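Local structure of lysosome-associated membrane glycoprotein 2 (Mus musculus, 5GV3) at residues 121-127 with 158-164; 12-18 with 143-149. The protein acts, as a lysosomal membrane glycoprotein with this membrane-distal luminal domain, in lysosome biogenesis, autophagy and luminal acidification, directly inhibiting the proton channel TMEM175. Residues are numbered along the deposited sequence.

Contact 1 (121-127 with 158-164); sequences VIFKCNS and EQVCEED
Two short extended strands, 122-125 and 158-160, run parallel, their axes 4.7 Å apart at closest approach and crossing at -34°. The register pairs Ile-122 with Glu-158, Phe-123 with Gln-159 and Lys-124 with Val-160, at CA-CA distances of 4.9-5.0 Å. Hydrogen bonds alternate as parallel pairing requires: Gln-159 N to Ile-122 O (2.9 Å), Lys-124 N to Gln-159 O (2.9 Å) and Cys-161 N to Lys-124 O (3.0 Å). Beyond Cys-161 the chain leaves the sheet, and 162-164 take helical backbone angles that turn Asp-164 back toward the end of the first strand. Ile-122, Lys-124, Glu-158 and Val-160 lie on one face, Phe-123 and Gln-159 on the other. Phe-123, with chi1 t, extends along the strands until CZ is 3.8 Å from Cys-161 CB; its ring also meets that of Phe-115. On the opposite face the Lys-124 chain (t, t, p, t) lays CE 3.9 Å from Val-160 CG1 and brings NZ to 3.9 Å from Asp-164 OD2, a long salt bridge. The same OD2 accepts a weak hydrogen bond from Asn-126 N at 3.3 Å. Where the main-chain ladder ends, a disulfide takes over: Cys-125 (chi1 t) and Cys-161 (chi1 p) join SG to SG at 2.1 Å, with chi3 79°. A covalent staple of this kind, tying the last strand to its parallel neighbour, belongs to the luminal domains of the LAMP family, built on a disulfide-bonded β-prism fold.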
# COMPACT_ATOMS: atom_id res chain seq x y z
N VAL A 121 5.99 -1.41 -18.63
CA VAL A 121 7.08 -0.66 -18.00
C VAL A 121 7.08 -0.92 -16.50
O VAL A 121 6.09 -1.37 -15.93
CB VAL A 121 6.97 0.86 -18.25
CG1 VAL A 121 6.88 1.15 -19.75
CG2 VAL A 121 5.79 1.46 -17.50
N ILE A 122 8.20 -0.61 -15.85
CA ILE A 122 8.23 -0.68 -14.40
C ILE A 122 8.13 0.74 -13.87
O ILE A 122 8.84 1.64 -14.32
CB ILE A 122 9.50 -1.38 -13.86
CG1 ILE A 122 9.52 -1.34 -12.33
CG2 ILE A 122 10.77 -0.77 -14.44
CD1 ILE A 122 10.27 -2.49 -11.70
N PHE A 123 7.20 0.96 -12.95
CA PHE A 123 7.03 2.28 -12.37
C PHE A 123 8.01 2.46 -11.22
O PHE A 123 8.10 1.62 -10.32
CB PHE A 123 5.59 2.49 -11.89
CG PHE A 123 5.38 3.81 -11.23
CD1 PHE A 123 5.34 4.97 -11.98
CD2 PHE A 123 5.24 3.90 -9.85
CE1 PHE A 123 5.15 6.20 -11.37
CE2 PHE A 123 5.05 5.13 -9.24
CZ PHE A 123 5.01 6.28 -10.00
N LYS A 124 8.76 3.55 -11.24
CA LYS A 124 9.78 3.76 -10.23
C LYS A 124 9.60 5.11 -9.55
O LYS A 124 9.41 6.13 -10.22
CB LYS A 124 11.19 3.66 -10.82
CG LYS A 124 12.28 3.65 -9.75
CD LYS A 124 13.61 4.26 -10.20
CE LYS A 124 13.55 5.78 -10.17
NZ LYS A 124 14.90 6.38 -10.06
N CYS A 125 9.65 5.09 -8.23
CA CYS A 125 9.61 6.31 -7.44
C CYS A 125 10.23 6.00 -6.08
O CYS A 125 9.51 5.64 -5.15
CB CYS A 125 8.17 6.81 -7.30
SG CYS A 125 7.96 8.51 -6.68
N ASN A 126 11.55 6.14 -5.96
CA ASN A 126 12.21 5.89 -4.68
C ASN A 126 11.81 7.06 -3.71
O ASN A 126 11.90 6.90 -2.50
CB ASN A 126 13.76 5.63 -4.84
CG ASN A 126 14.14 4.06 -5.06
OD1 ASN A 126 13.37 3.14 -4.81
ND2 ASN A 126 15.36 3.80 -5.49
N SER A 127 11.36 8.21 -4.23
CA SER A 127 10.88 9.37 -3.41
C SER A 127 9.61 9.16 -2.57
O SER A 127 8.74 8.34 -2.89
CB SER A 127 10.63 10.61 -4.28
OG SER A 127 11.73 10.89 -5.13
N GLU A 158 11.71 1.91 -17.91
CA GLU A 158 11.27 2.57 -16.67
C GLU A 158 10.32 3.75 -16.92
O GLU A 158 10.48 4.50 -17.89
CB GLU A 158 12.48 3.12 -15.85
CG GLU A 158 13.27 4.24 -16.58
CD GLU A 158 14.47 4.88 -15.82
OE1 GLU A 158 14.79 4.60 -14.64
OE2 GLU A 158 15.10 5.76 -16.42
N GLN A 159 9.30 3.89 -16.09
CA GLN A 159 8.61 5.18 -16.02
C GLN A 159 8.83 5.76 -14.63
O GLN A 159 8.43 5.18 -13.62
CB GLN A 159 7.13 5.07 -16.33
CG GLN A 159 6.42 6.36 -15.98
CD GLN A 159 5.05 6.46 -16.58
OE1 GLN A 159 4.89 6.34 -17.79
NE2 GLN A 159 4.04 6.67 -15.74
N VAL A 160 9.47 6.92 -14.59
CA VAL A 160 9.86 7.52 -13.34
C VAL A 160 8.87 8.59 -12.91
O VAL A 160 8.44 9.41 -13.73
CB VAL A 160 11.26 8.10 -13.44
CG1 VAL A 160 11.70 8.64 -12.10
CG2 VAL A 160 12.23 7.02 -13.91
N CYS A 161 8.49 8.58 -11.64
CA CYS A 161 7.59 9.60 -11.11
C CYS A 161 8.25 10.97 -11.24
O CYS A 161 9.48 11.07 -11.27
CB CYS A 161 7.20 9.32 -9.65
SG CYS A 161 8.57 9.36 -8.45
N GLU A 162 7.43 12.01 -11.30
CA GLU A 162 7.93 13.37 -11.47
C GLU A 162 8.75 13.82 -10.28
O GLU A 162 9.67 14.63 -10.44
CB GLU A 162 6.78 14.36 -11.68
CG GLU A 162 5.81 14.53 -10.50
CD GLU A 162 4.74 13.44 -10.41
OE1 GLU A 162 5.04 12.27 -10.74
OE2 GLU A 162 3.60 13.76 -10.01
N GLU A 163 8.43 13.32 -9.09
CA GLU A 163 9.13 13.73 -7.87
C GLU A 163 10.61 13.40 -7.98
O GLU A 163 11.46 14.11 -7.44
CB GLU A 163 8.50 13.07 -6.64
CG GLU A 163 7.10 13.60 -6.26
CD GLU A 163 6.01 13.12 -7.21
OE1 GLU A 163 6.29 12.22 -8.03
OE2 GLU A 163 4.88 13.64 -7.14
N ASP A 164 10.94 12.32 -8.69
CA ASP A 164 12.33 11.99 -8.96
C ASP A 164 12.87 12.84 -10.12
O ASP A 164 14.07 12.83 -10.39
CB ASP A 164 12.48 10.50 -9.29
CG ASP A 164 12.30 9.62 -8.08
OD1 ASP A 164 12.33 10.16 -6.96
OD2 ASP A 164 12.14 8.39 -8.25

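Contact 2 (12-18 with 143-149). With ZN (zinc ion), chain C; NAG (2-acetamido-2-deoxy-beta-D-glucopyranose), chain L.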
# COMPACT_ATOMS: atom_id res chain seq x y z
N THR A 12 6.85 -14.32 -13.50
CA THR A 12 6.33 -13.23 -12.69
C THR A 12 5.15 -12.55 -13.38
O THR A 12 5.25 -12.16 -14.54
CB THR A 12 7.42 -12.18 -12.44
OG1 THR A 12 8.50 -12.77 -11.70
CG2 THR A 12 6.85 -10.99 -11.67
N CYS A 13 4.03 -12.41 -12.67
CA CYS A 13 2.89 -11.70 -13.24
C CYS A 13 2.65 -10.37 -12.53
O CYS A 13 1.95 -9.51 -13.05
CB CYS A 13 1.62 -12.56 -13.19
SG CYS A 13 1.33 -13.44 -11.65
N LEU A 14 3.24 -10.20 -11.35
CA LEU A 14 3.16 -8.93 -10.62
C LEU A 14 4.40 -8.76 -9.74
O LEU A 14 4.78 -9.66 -9.01
CB LEU A 14 1.90 -8.84 -9.77
CG LEU A 14 1.67 -7.55 -8.95
CD1 LEU A 14 0.19 -7.20 -8.87
CD2 LEU A 14 2.27 -7.62 -7.53
N TYR A 15 5.04 -7.59 -9.83
CA TYR A 15 6.16 -7.30 -8.95
C TYR A 15 5.93 -5.96 -8.25
O TYR A 15 5.54 -4.98 -8.87
CB TYR A 15 7.49 -7.27 -9.71
CG TYR A 15 8.68 -7.05 -8.78
CD1 TYR A 15 9.30 -8.13 -8.16
CD2 TYR A 15 9.17 -5.78 -8.53
CE1 TYR A 15 10.37 -7.94 -7.31
CE2 TYR A 15 10.24 -5.58 -7.68
CZ TYR A 15 10.84 -6.67 -7.07
OH TYR A 15 11.90 -6.47 -6.22
N ALA A 16 6.16 -5.95 -6.94
CA ALA A 16 6.03 -4.73 -6.16
C ALA A 16 7.12 -4.66 -5.09
O ALA A 16 7.30 -5.60 -4.33
CB ALA A 16 4.64 -4.65 -5.52
N GLU A 17 7.85 -3.56 -5.09
CA GLU A 17 8.92 -3.29 -4.14
C GLU A 17 8.72 -1.87 -3.63
O GLU A 17 8.68 -0.94 -4.43
CB GLU A 17 10.27 -3.50 -4.84
CG GLU A 17 11.62 -3.14 -4.16
CD GLU A 17 12.83 -3.36 -5.12
OE1 GLU A 17 12.66 -3.98 -6.19
OE2 GLU A 17 13.97 -2.94 -4.84
N TRP A 18 8.55 -1.70 -2.31
CA TRP A 18 8.26 -0.38 -1.76
C TRP A 18 8.35 -0.33 -0.23
O TRP A 18 8.46 -1.37 0.43
CB TRP A 18 6.86 0.09 -2.20
CG TRP A 18 5.72 -0.51 -1.43
CD1 TRP A 18 4.96 0.13 -0.51
CD2 TRP A 18 5.22 -1.86 -1.49
NE1 TRP A 18 4.02 -0.71 0.00
CE2 TRP A 18 4.15 -1.94 -0.58
CE3 TRP A 18 5.57 -3.00 -2.22
CZ2 TRP A 18 3.42 -3.12 -0.38
CZ3 TRP A 18 4.85 -4.16 -2.02
CH2 TRP A 18 3.78 -4.21 -1.11
N ILE A 143 9.69 2.91 -4.34
CA ILE A 143 8.73 2.12 -5.11
C ILE A 143 9.30 1.62 -6.43
O ILE A 143 9.78 2.40 -7.23
CB ILE A 143 7.46 2.95 -5.41
CG1 ILE A 143 6.81 3.43 -4.11
CG2 ILE A 143 6.48 2.14 -6.27
CD1 ILE A 143 5.75 4.51 -4.32
N HIS A 144 9.27 0.30 -6.61
CA HIS A 144 9.52 -0.31 -7.91
C HIS A 144 8.33 -1.22 -8.20
O HIS A 144 8.17 -2.25 -7.55
CB HIS A 144 10.83 -1.10 -7.92
CG HIS A 144 12.04 -0.23 -7.76
ND1 HIS A 144 12.44 0.24 -6.52
CD2 HIS A 144 12.89 0.30 -8.66
CE1 HIS A 144 13.52 1.00 -6.67
NE2 HIS A 144 13.81 1.05 -7.96
N LEU A 145 7.52 -0.85 -9.18
CA LEU A 145 6.26 -1.55 -9.37
C LEU A 145 5.94 -1.91 -10.82
O LEU A 145 6.16 -1.10 -11.72
CB LEU A 145 5.12 -0.71 -8.80
CG LEU A 145 3.68 -1.18 -9.06
CD1 LEU A 145 3.44 -2.53 -8.43
CD2 LEU A 145 2.70 -0.16 -8.51
N GLN A 146 5.46 -3.12 -11.03
CA GLN A 146 4.83 -3.48 -12.30
C GLN A 146 3.71 -4.49 -12.10
O GLN A 146 3.94 -5.62 -11.66
CB GLN A 146 5.84 -4.03 -13.31
CG GLN A 146 5.19 -4.27 -14.68
CD GLN A 146 6.14 -4.81 -15.74
OE1 GLN A 146 7.25 -5.23 -15.44
NE2 GLN A 146 5.69 -4.78 -16.99
N ALA A 147 2.49 -4.06 -12.39
CA ALA A 147 1.36 -4.96 -12.45
C ALA A 147 1.21 -5.47 -13.87
O ALA A 147 1.73 -4.85 -14.81
CB ALA A 147 0.09 -4.26 -11.99
N PHE A 148 0.54 -6.61 -14.02
CA PHE A 148 0.29 -7.20 -15.33
C PHE A 148 1.59 -7.36 -16.10
O PHE A 148 1.80 -6.72 -17.12
CB PHE A 148 -0.72 -6.35 -16.11
CG PHE A 148 -1.95 -5.99 -15.31
CD1 PHE A 148 -2.94 -6.93 -15.07
CD2 PHE A 148 -2.10 -4.71 -14.80
CE1 PHE A 148 -4.06 -6.60 -14.32
CE2 PHE A 148 -3.23 -4.37 -14.06
CZ PHE A 148 -4.21 -5.32 -13.82
N VAL A 149 2.47 -8.20 -15.57
CA VAL A 149 3.74 -8.45 -16.21
C VAL A 149 3.55 -9.44 -17.35
O VAL A 149 2.97 -10.50 -17.17
CB VAL A 149 4.76 -9.02 -15.21
CG1 VAL A 149 6.10 -9.22 -15.89
CG2 VAL A 149 4.89 -8.09 -14.01
ZN ZN C . 14.61 -3.78 -6.58
C1 NAG L . 10.51 -12.91 -8.80
C2 NAG L . 12.00 -12.51 -8.97
C3 NAG L . 12.65 -13.26 -10.14
C4 NAG L . 12.40 -14.75 -10.03
C5 NAG L . 10.90 -15.02 -9.87
C6 NAG L . 10.58 -16.48 -9.67
C7 NAG L . 11.77 -10.20 -10.00
C8 NAG L . 10.93 -10.75 -11.12
N2 NAG L . 12.21 -11.06 -9.06
O3 NAG L . 14.05 -13.00 -10.16
O4 NAG L . 12.88 -15.41 -11.19
O5 NAG L . 10.41 -14.33 -8.72
O6 NAG L . 10.46 -16.79 -8.29
O7 NAG L . 12.04 -9.01 -9.93
O HOH W 1 -0.51 -8.35 -12.40
O HOH W 2 14.17 -4.70 -8.40
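Strands 14-18 and 143-146 lie side by side and antiparallel, with short-segment axes 4.5 Å apart at closest approach and 169° between their directions. Tyr-15/Gln-146 and Glu-17/His-144 are hydrogen-bonded pairs; Ala-16/Leu-145 between them is a non-hydrogen-bonded pair. On the inward face a small residue is set against a large one: Ala-16 offers only a methyl, and the hollow beside it takes Leu-145, whose CD1 sits 3.8 Å from Ala-16 CB and 3.3 Å from Tyr-15 O. Ile-60 packs on Ala-16, and Phe-74 on Leu-145 and Ala-147. Trp-18 CB meets Ile-143 CG1 at 3.8 Å. At the far end Val-149 is a knob turned back on the first strand, its CB 3.2 Å from Thr-12 O, while Val-149 N bonds Cys-13 O at 2.9 Å. Water 1 bridges Cys-13 O and Phe-148 N beside it. On the other face Glu-17 lies beside His-144 (OE1 to CB 3.8 Å). Tyr-15 OH donates to Glu-17 OE1 (2.6 Å), and the Glu-17 carboxylate chelates zinc through OE1 and OE2, each at 2.0 Å. The sugar on Asn-5 lays its O7 over a face of the Tyr-15 ring, 3.3 Å from CE1. Cys-13 and Leu-14 both face Leu-6, a classic β bulge. The result is an inner strand between 2-8 and 136-146, bulged and disulfide-anchored (Cys-13 to Cys-51), in the β-prism fold of the LAMP luminal domain.

Overall arrangement
Contacts 1 and 2 have centres 12 Å apart and belong to one mixed sheet, in which neighbouring strands run in the order 11-28, 136-146, 122-125, 158-160. The middle pair joins them: Phe-123 N lies 2.6 Å from Leu-145 O and Cys-125 O 2.9 Å from Ile-143 N, both probable hydrogen bonds, while Asn-126 packs against His-144. Along the chain the segments alternate (12-18, 121-127, 143-149, 158-164), so the two contacts interlock. Contact 2 brings the N-terminal part of the domain beside strand 136-146, and contact 1 then adds the C-terminal strand. Both ends of this membrane-distal domain are thereby held in a single sheet, each region with its own disulfide.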